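Local coordinates for hypothetical protein (Giardia lamblia, PDB 3I3F) that is of unknown function but belongs to the YjgF-like endoribonuclease L-PSP family, forms a trimer and binds pentanoic acid in the crystal, at residues N67-L72 and S77-I82; P21-V24 and G30-A33; T52-L57 and T61-D66. All coordinates share one frame; numbering follows the deposited sequence. Where two conformers were deposited one is given.

Contact 1: N67-L72 and S77-I82; sequences NIRKCL and SGLDYI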
loop_
_atom_site.group_PDB
_atom_site.type_symbol
_atom_site.label_atom_id
_atom_site.label_comp_id
_atom_site.label_asym_id
_atom_site.label_seq_id
_atom_site.Cartn_x
_atom_site.Cartn_y
_atom_site.Cartn_z
ATOM N N ASN A 67 -1.990 11.824 -15.568
ATOM C CA ASN A 67 -1.077 10.694 -15.774
ATOM C C ASN A 67 -1.753 9.355 -15.484
ATOM O O ASN A 67 -1.651 8.414 -16.271
ATOM C CB ASN A 67 0.173 10.829 -14.894
ATOM C CG ASN A 67 1.088 11.964 -15.326
ATOM O OD1 ASN A 67 0.944 12.526 -16.413
ATOM N ND2 ASN A 67 2.045 12.301 -14.471
ATOM N N ILE A 68 -2.448 9.280 -14.351
ATOM C CA ILE A 68 -3.170 8.071 -13.961
ATOM C C ILE A 68 -4.248 7.712 -14.985
ATOM O O ILE A 68 -4.357 6.557 -15.394
ATOM C CB ILE A 68 -3.799 8.218 -12.556
ATOM C CG1 ILE A 68 -2.702 8.235 -11.489
ATOM C CG2 ILE A 68 -4.773 7.080 -12.273
ATOM C CD1 ILE A 68 -3.168 8.700 -10.130
ATOM N N ARG A 69 -5.029 8.703 -15.410
ATOM C CA ARG A 69 -6.075 8.482 -16.412
ATOM C C ARG A 69 -5.493 7.918 -17.709
ATOM O O ARG A 69 -5.998 6.932 -18.244
ATOM C CB ARG A 69 -6.826 9.785 -16.708
ATOM C CG ARG A 69 -7.992 9.627 -17.689
ATOM C CD ARG A 69 -8.589 10.969 -18.100
ATOM N NE ARG A 69 -7.615 11.831 -18.772
ATOM C CZ ARG A 69 -7.222 11.707 -20.041
ATOM N NH1 ARG A 69 -7.708 10.746 -20.824
ATOM N NH2 ARG A 69 -6.327 12.556 -20.536
ATOM N N LYS A 70 -4.433 8.549 -18.208
ATOM C CA LYS A 70 -3.803 8.119 -19.456
ATOM C C LYS A 70 -3.223 6.709 -19.350
ATOM O O LYS A 70 -3.393 5.899 -20.258
ATOM C CB LYS A 70 -2.716 9.107 -19.885
ATOM C CG LYS A 70 -3.259 10.434 -20.388
ATOM C CD LYS A 70 -2.138 11.351 -20.830
ATOM C CE LYS A 70 -2.663 12.718 -21.233
ATOM N NZ LYS A 70 -1.570 13.727 -21.328
ATOM N N CYS A 71 -2.547 6.416 -18.242
ATOM C CA CYS A 71 -1.994 5.078 -18.026
ATOM C C CYS A 71 -3.088 4.015 -18.008
ATOM O O CYS A 71 -2.962 2.980 -18.664
ATOM C CB CYS A 71 -1.198 5.016 -16.721
ATOM S SG CYS A 71 0.401 5.838 -16.789
ATOM N N LEU A 72 -4.160 4.269 -17.260
ATOM C CA LEU A 72 -5.250 3.303 -17.144
ATOM C C LEU A 72 -5.953 3.067 -18.481
ATOM O O LEU A 72 -6.241 1.926 -18.832
ATOM C CB LEU A 72 -6.260 3.736 -16.075
ATOM C CG LEU A 72 -5.742 3.664 -14.635
ATOM C CD1 LEU A 72 -6.770 4.215 -13.661
ATOM C CD2 LEU A 72 -5.374 2.235 -14.265
ATOM N N SER A 77 -8.306 0.179 -19.238
ATOM C CA SER A 77 -9.014 0.460 -17.995
ATOM C C SER A 77 -9.464 1.923 -18.023
ATOM O O SER A 77 -9.639 2.503 -19.095
ATOM C CB SER A 77 -8.095 0.176 -16.798
ATOM O OG SER A 77 -8.790 0.262 -15.565
ATOM N N GLY A 78 -9.656 2.522 -16.855
ATOM C CA GLY A 78 -10.038 3.928 -16.777
ATOM C C GLY A 78 -10.228 4.351 -15.339
ATOM O O GLY A 78 -10.223 3.510 -14.442
ATOM N N LEU A 79 -10.407 5.651 -15.120
ATOM C CA LEU A 79 -10.598 6.189 -13.770
ATOM C C LEU A 79 -11.785 5.548 -13.053
ATOM O O LEU A 79 -11.718 5.278 -11.855
ATOM C CB LEU A 79 -10.793 7.709 -13.812
ATOM C CG LEU A 79 -9.581 8.544 -14.227
ATOM C CD1 LEU A 79 -9.994 9.993 -14.467
ATOM C CD2 LEU A 79 -8.479 8.466 -13.179
ATOM N N ASP A 80 -12.863 5.303 -13.796
ATOM C CA ASP A 80 -14.074 4.688 -13.237
ATOM C C ASP A 80 -13.926 3.193 -12.928
ATOM O O ASP A 80 -14.841 2.586 -12.370
ATOM C CB ASP A 80 -15.292 4.934 -14.148
ATOM C CG ASP A 80 -15.076 4.471 -15.578
ATOM O OD1 ASP A 80 -13.925 4.502 -16.062
ATOM O OD2 ASP A 80 -16.073 4.090 -16.229
ATOM N N TYR A 81 -12.781 2.605 -13.278
ATOM C CA TYR A 81 -12.495 1.203 -12.967
ATOM C C TYR A 81 -11.497 1.032 -11.817
ATOM O O TYR A 81 -11.163 -0.093 -11.451
ATOM C CB TYR A 81 -11.991 0.477 -14.216
ATOM C CG TYR A 81 -13.060 0.303 -15.264
ATOM C CD1 TYR A 81 -13.796 -0.876 -15.346
ATOM C CD2 TYR A 81 -13.350 1.324 -16.160
ATOM C CE1 TYR A 81 -14.788 -1.036 -16.307
ATOM C CE2 TYR A 81 -14.340 1.176 -17.123
ATOM C CZ TYR A 81 -15.056 -0.004 -17.189
ATOM O OH TYR A 81 -16.034 -0.147 -18.148
ATOM N N ILE A 82 -11.035 2.143 -11.243
ATOM C CA ILE A 82 -10.142 2.090 -10.089
ATOM C C ILE A 82 -10.894 1.526 -8.886
ATOM O O ILE A 82 -11.997 1.977 -8.569
ATOM C CB ILE A 82 -9.577 3.479 -9.728
ATOM C CG1 ILE A 82 -8.649 3.983 -10.833
ATOM C CG2 ILE A 82 -8.816 3.425 -8.405
ATOM C CD1 ILE A 82 -8.227 5.426 -10.656
#

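Contact 2: P21-V24 and G30-A33; sequences PDVV and GQIA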
loop_
_atom_site.group_PDB
_atom_site.type_symbol
_atom_site.label_atom_id
_atom_site.label_comp_id
_atom_site.label_asym_id
_atom_site.label_seq_id
_atom_site.Cartn_x
_atom_site.Cartn_y
_atom_site.Cartn_z
ATOM N N PRO A 21 3.308 6.039 -23.815
ATOM C CA PRO A 21 4.278 7.011 -24.324
ATOM C C PRO A 21 3.956 8.483 -24.025
ATOM O O PRO A 21 4.835 9.326 -24.190
ATOM C CB PRO A 21 4.281 6.753 -25.837
ATOM C CG PRO A 21 3.001 6.092 -26.127
ATOM C CD PRO A 21 2.624 5.317 -24.904
ATOM N N ASP A 22 2.727 8.776 -23.588
ATOM C CA ASP A 22 2.320 10.151 -23.283
ATOM C C ASP A 22 2.434 10.469 -21.789
ATOM O O ASP A 22 2.026 11.544 -21.344
ATOM C CB ASP A 22 0.887 10.405 -23.764
ATOM C CG ASP A 22 0.540 11.886 -23.818
ATOM O OD1 ASP A 22 1.462 12.712 -23.991
ATOM O OD2 ASP A 22 -0.655 12.226 -23.684
ATOM N N VAL A 23 2.993 9.540 -21.013
ATOM C CA VAL A 23 3.182 9.747 -19.577
ATOM C C VAL A 23 4.642 9.499 -19.203
ATOM O O VAL A 23 5.260 8.539 -19.674
ATOM C CB VAL A 23 2.256 8.832 -18.743
ATOM C CG1 VAL A 23 2.486 9.042 -17.248
ATOM C CG2 VAL A 23 0.794 9.088 -19.102
ATOM N N VAL A 24 5.187 10.371 -18.358
ATOM C CA VAL A 24 6.569 10.259 -17.900
ATOM C C VAL A 24 6.862 8.868 -17.325
ATOM O O VAL A 24 6.032 8.276 -16.628
ATOM C CB VAL A 24 6.910 11.353 -16.852
ATOM C CG1 VAL A 24 6.091 11.173 -15.576
ATOM C CG2 VAL A 24 8.399 11.360 -16.540
ATOM N N GLY A 30 8.268 0.655 -12.582
ATOM C CA GLY A 30 7.286 0.131 -13.521
ATOM C C GLY A 30 6.102 1.075 -13.535
ATOM O O GLY A 30 5.557 1.412 -12.484
ATOM N N GLN A 31 5.722 1.530 -14.722
ATOM C CA GLN A 31 4.651 2.510 -14.852
ATOM C C GLN A 31 3.281 1.838 -14.741
ATOM O O GLN A 31 2.395 2.320 -14.034
ATOM C CB GLN A 31 4.778 3.230 -16.194
ATOM C CG GLN A 31 3.991 4.522 -16.299
ATOM C CD GLN A 31 3.860 4.977 -17.732
ATOM O OE1 GLN A 31 3.201 4.319 -18.533
ATOM N NE2 GLN A 31 4.498 6.097 -18.070
ATOM N N ILE A 32 3.131 0.722 -15.452
ATOM C CA ILE A 32 1.871 -0.001 -15.558
ATOM C C ILE A 32 2.167 -1.496 -15.556
ATOM O O ILE A 32 3.067 -1.944 -16.265
ATOM C CB ILE A 32 1.142 0.318 -16.888
ATOM C CG1 ILE A 32 1.004 1.827 -17.105
ATOM C CG2 ILE A 32 -0.228 -0.355 -16.927
ATOM C CD1 ILE A 32 0.428 2.188 -18.456
ATOM N N ALA A 33 1.421 -2.261 -14.765
ATOM C CA ALA A 33 1.477 -3.720 -14.822
ATOM C C ALA A 33 0.061 -4.270 -14.954
ATOM O O ALA A 33 -0.857 -3.787 -14.292
ATOM C CB ALA A 33 2.151 -4.280 -13.591
#

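Contact 3: T52-L57 and T61-D66; sequences TLHKGL and TRQTFD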
loop_
_atom_site.group_PDB
_atom_site.type_symbol
_atom_site.label_atom_id
_atom_site.label_comp_id
_atom_site.label_asym_id
_atom_site.label_seq_id
_atom_site.Cartn_x
_atom_site.Cartn_y
_atom_site.Cartn_z
ATOM N N THR A 52 8.853 17.916 -16.805
ATOM C CA THR A 52 8.724 19.131 -16.008
ATOM C C THR A 52 7.771 18.908 -14.838
ATOM O O THR A 52 6.622 18.510 -15.035
ATOM C CB THR A 52 8.200 20.303 -16.862
ATOM O OG1 THR A 52 9.113 20.561 -17.936
ATOM C CG2 THR A 52 8.045 21.561 -16.018
ATOM N N LEU A 53 8.260 19.168 -13.629
ATOM C CA LEU A 53 7.431 19.138 -12.429
ATOM C C LEU A 53 6.625 20.430 -12.360
ATOM O O LEU A 53 7.196 21.521 -12.322
ATOM C CB LEU A 53 8.305 19.000 -11.180
ATOM C CG LEU A 53 7.589 18.955 -9.825
ATOM C CD1 LEU A 53 6.701 17.722 -9.710
ATOM C CD2 LEU A 53 8.607 18.995 -8.696
ATOM N N HIS A 54 5.300 20.306 -12.347
ATOM C CA HIS A 54 4.421 21.475 -12.322
ATOM C C HIS A 54 4.499 22.197 -10.976
ATOM O O HIS A 54 4.879 21.606 -9.963
ATOM C CB HIS A 54 2.981 21.072 -12.656
ATOM C CG HIS A 54 2.764 20.779 -14.109
ATOM N ND1 HIS A 54 1.600 21.104 -14.771
ATOM C CD2 HIS A 54 3.578 20.219 -15.036
ATOM C CE1 HIS A 54 1.699 20.740 -16.037
ATOM N NE2 HIS A 54 2.891 20.203 -16.224
ATOM N N LYS A 55 4.145 23.481 -10.987
ATOM C CA LYS A 55 4.323 24.353 -9.829
ATOM C C LYS A 55 3.069 24.416 -8.962
ATOM O O LYS A 55 1.990 24.764 -9.442
ATOM C CB LYS A 55 4.697 25.765 -10.287
ATOM N N GLY A 56 3.226 24.084 -7.684
ATOM C CA GLY A 56 2.142 24.192 -6.716
ATOM C C GLY A 56 1.306 22.933 -6.599
ATOM O O GLY A 56 1.305 22.080 -7.491
ATOM N N LEU A 57 0.582 22.836 -5.489
ATOM C CA LEU A 57 -0.225 21.663 -5.170
ATOM C C LEU A 57 -1.285 21.389 -6.234
ATOM O O LEU A 57 -1.455 20.252 -6.664
ATOM C CB LEU A 57 -0.885 21.844 -3.795
ATOM C CG LEU A 57 -1.780 20.731 -3.231
ATOM C CD1 LEU A 57 -3.190 20.793 -3.821
ATOM C CD2 LEU A 57 -1.161 19.350 -3.430
ATOM N N THR A 61 -1.396 18.158 -8.651
ATOM C CA THR A 61 -2.530 17.257 -8.459
ATOM C C THR A 61 -3.229 16.952 -9.782
ATOM O O THR A 61 -3.502 15.791 -10.085
ATOM C CB THR A 61 -3.541 17.832 -7.447
ATOM O OG1 THR A 61 -2.900 17.980 -6.174
ATOM C CG2 THR A 61 -4.748 16.914 -7.297
ATOM N N ARG A 62 -3.501 17.985 -10.577
ATOM C CA ARG A 62 -4.156 17.800 -11.871
ATOM C C ARG A 62 -3.304 16.938 -12.805
ATOM O O ARG A 62 -3.816 16.053 -13.485
ATOM C CB ARG A 62 -4.459 19.151 -12.526
ATOM C CG ARG A 62 -5.538 19.955 -11.814
ATOM C CD ARG A 62 -5.800 21.283 -12.510
ATOM N NE ARG A 62 -6.820 22.076 -11.827
ATOM C CZ ARG A 62 -8.131 21.904 -11.984
ATOM N NH1 ARG A 62 -8.584 20.962 -12.800
ATOM N NH2 ARG A 62 -8.989 22.673 -11.325
ATOM N N GLN A 63 -1.998 17.200 -12.830
ATOM C CA GLN A 63 -1.081 16.433 -13.672
ATOM C C GLN A 63 -0.987 14.972 -13.221
ATOM O O GLN A 63 -0.933 14.069 -14.055
ATOM C CB GLN A 63 0.309 17.079 -13.689
ATOM C CG GLN A 63 1.301 16.411 -14.637
ATOM C CD GLN A 63 0.900 16.556 -16.091
ATOM O OE1 GLN A 63 0.775 17.670 -16.598
ATOM N NE2 GLN A 63 0.697 15.433 -16.770
ATOM N N THR A 64 -0.973 14.748 -11.908
ATOM C CA THR A 64 -0.915 13.394 -11.358
ATOM C C THR A 64 -2.097 12.547 -11.821
ATOM O O THR A 64 -1.914 11.418 -12.274
ATOM C CB THR A 64 -0.865 13.413 -9.816
ATOM O OG1 THR A 64 0.344 14.046 -9.387
ATOM C CG2 THR A 64 -0.913 11.996 -9.250
ATOM N N PHE A 65 -3.305 13.091 -11.721
ATOM C CA PHE A 65 -4.487 12.331 -12.114
ATOM C C PHE A 65 -4.659 12.230 -13.627
ATOM O O PHE A 65 -5.239 11.264 -14.114
ATOM C CB PHE A 65 -5.740 12.862 -11.414
ATOM C CG PHE A 65 -5.818 12.451 -9.972
ATOM C CD1 PHE A 65 -6.085 11.129 -9.637
ATOM C CD2 PHE A 65 -5.579 13.362 -8.955
ATOM C CE1 PHE A 65 -6.137 10.729 -8.313
ATOM C CE2 PHE A 65 -5.632 12.967 -7.624
ATOM C CZ PHE A 65 -5.906 11.646 -7.306
ATOM N N ASP A 66 -4.130 13.203 -14.368
ATOM C CA ASP A 66 -4.061 13.088 -15.827
ATOM C C ASP A 66 -3.148 11.924 -16.222
ATOM O O ASP A 66 -3.495 11.133 -17.098
ATOM C CB ASP A 66 -3.564 14.391 -16.463
ATOM C CG ASP A 66 -3.764 14.420 -17.970
ATOM O OD1 ASP A 66 -4.898 14.166 -18.429
ATOM O OD2 ASP A 66 -2.787 14.711 -18.692
#

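Contact 1: N67-L72 and S77-I82
Leu72 and Ile82 form the tight end of this contact, where helix 56-74 of the YjgF-like fold gives way to the loop that leads back into the sheet through strand 82-90. With CG anti to its carbonyl carbon (chi1 -69°), Leu72 brings CD1 against Ile82, whose side chain it crosses at about a right angle. Leu72 CD1 sits 3.4 Å from Ile82 CG1, closer than usual carbon-carbon contact, and the CD1 methyl of Ile82 also touches it. Ile68 closes the same apolar cluster with its CG2 branch, 4.2 Å from Ile82 CD1 and 4.1 Å from Leu79 CD2. Beneath, Val39, Leu41, Val133, Val136 and Ala138 of the sheet receive these side chains, making the inner half part of the helix-on-sheet core.

The outer side belongs to Leu79 and Arg69, both partly exposed. Leu79 CG and CD1 pass slantwise across CB and CG of Arg69, and the nearest pair, Leu79 CD1 and Arg69 CG, is 3.8 Å apart. The arginine chain then bends at chi3 (61°) and carries its guanidinium away from the loop, into salt bridges with Asp66 and Glu73 on its own helix.

Ser77, by contrast, is buried near the helix end. Beside it, the buried Gly78 N has no partner in the model. Ser77 OG bonds to Ala139 O, while Ser77 N donates to Leu72 O over 2.7 Å, a bond bent to 137° at the hydrogen.

Contact 2: P21-V24 and G30-A33
The carboxamide of Gln31 reaches across to the backbone of Val23 and Val24, and these three residues make up nearly all of the contact. Gln31 gives the largest share of the buried surface. Its CG lies anti to the backbone N (chi1 -163°) and begins an extended chain that carries the amide across the distance between backbones whose nearest CA atoms, those of Val24 and Gln31, are 8.5 Å apart.

One nitrogen serves two carbonyls. Gln31 NE2 donates to Val24 O over 3.0 Å with an angle of 154° at the hydrogen. That oxygen lies almost exactly in the amide plane of Gln31, yet the donor stands well above the plane of the Val24 carbonyl, 63° out of it, and thus does not follow a lone pair. The second bond, from Gln31 NE2 to Val23 O, is equally long at 3.0 Å but weak, being strongly bent. At the other end of the amide, Gln31 OE1 accepts from the backbone N of Cys20, which leaves both polar atoms of this buried group bonded to the loop and its rotation fixed.

In this YjgF-like chain the loop links strand 16-18, outermost in the sheet of the single subunit, to strand 32-35, and the glutamine, just ahead of the latter, clips the excursion to the start of its next strand. Val23 adds an apolar wall beside the amide nitrogen: its CB is 3.6 Å from Gln31 NE2, and CG1, anti to the backbone N, is 3.7 Å from the same NE2. Behind them stands helix 56-74, with Lys70 touching Val23 and Cys71 touching Gln31. Val24 joins through its carbonyl alone, since its CA-CB bond points away from Gln31 and its side chain packs on Ile47.

Contact 3: T52-L57 and T61-D66
With chi1 at -62°, Thr61 places OG1 beside its own backbone N, and from there both groups can reach the carbonyl of Leu57 one helical turn earlier. This lies near the N-terminal end of helix 56-74 in the YjgF-like fold, where a threonine hydroxyl returns to the i-4 carbonyl alongside the regular helix bond. Thr61 N donates to Leu57 O over 2.9 Å. Thr61 OG1 gives a shorter bond of 2.7 Å to Leu57 O, from the opposite face of the carbonyl plane. Two donors therefore grip one oxygen, and the hydroxyl of this buried threonine is satisfied within its own helix. Leu57 bends its side chain over the same hydroxyl, with CD2 3.5 Å from Thr61 OG1, while Phe101 of helix 95-108 touches both residues.

A second meeting joins the loop before the helix to its outer side. Gln63 leaves its backbone with CG anti to N and then turns at chi2 (66°), which brings its amide over one face of the His54 ring; the two planes stand 66° apart. The approach is made by the oxygen: Gln63 OE1 sits over the CE1-NE2 side of the ring, 3.3 Å from both His54 CE1 and His54 NE2. The angle at NE2 is too poor for a hydrogen bond; His54 NE2 is bonded instead to Asp48 OD2, and Gln63 NE2 to Asn67 OD1. At the edge of the imidazole, in the ring plane, lies the backbone oxygen of Thr52.

Contacts 1 and 3 share helix 56-74, and contact 2 leans on it. Along the chain the contacts follow in series: contact 2 closes first, contact 3 spans the start of the helix, and contact 1 takes its later turns and the loop leading into strand 82-90. Contacts 1 and 3 adjoin in sequence, with centres about 16 Å apart, and do not otherwise touch. Contact 2, its centre about 12 Å from that of contact 1, meets the helix directly: Lys70 forms a salt bridge with Asp22, and Cys71 packs on Ile32. The centres of contacts 2 and 3 are about 16 Å apart, their nearest atoms about 5 Å, without touching. Together they tie the helix to its flanking loops and the early strand connection.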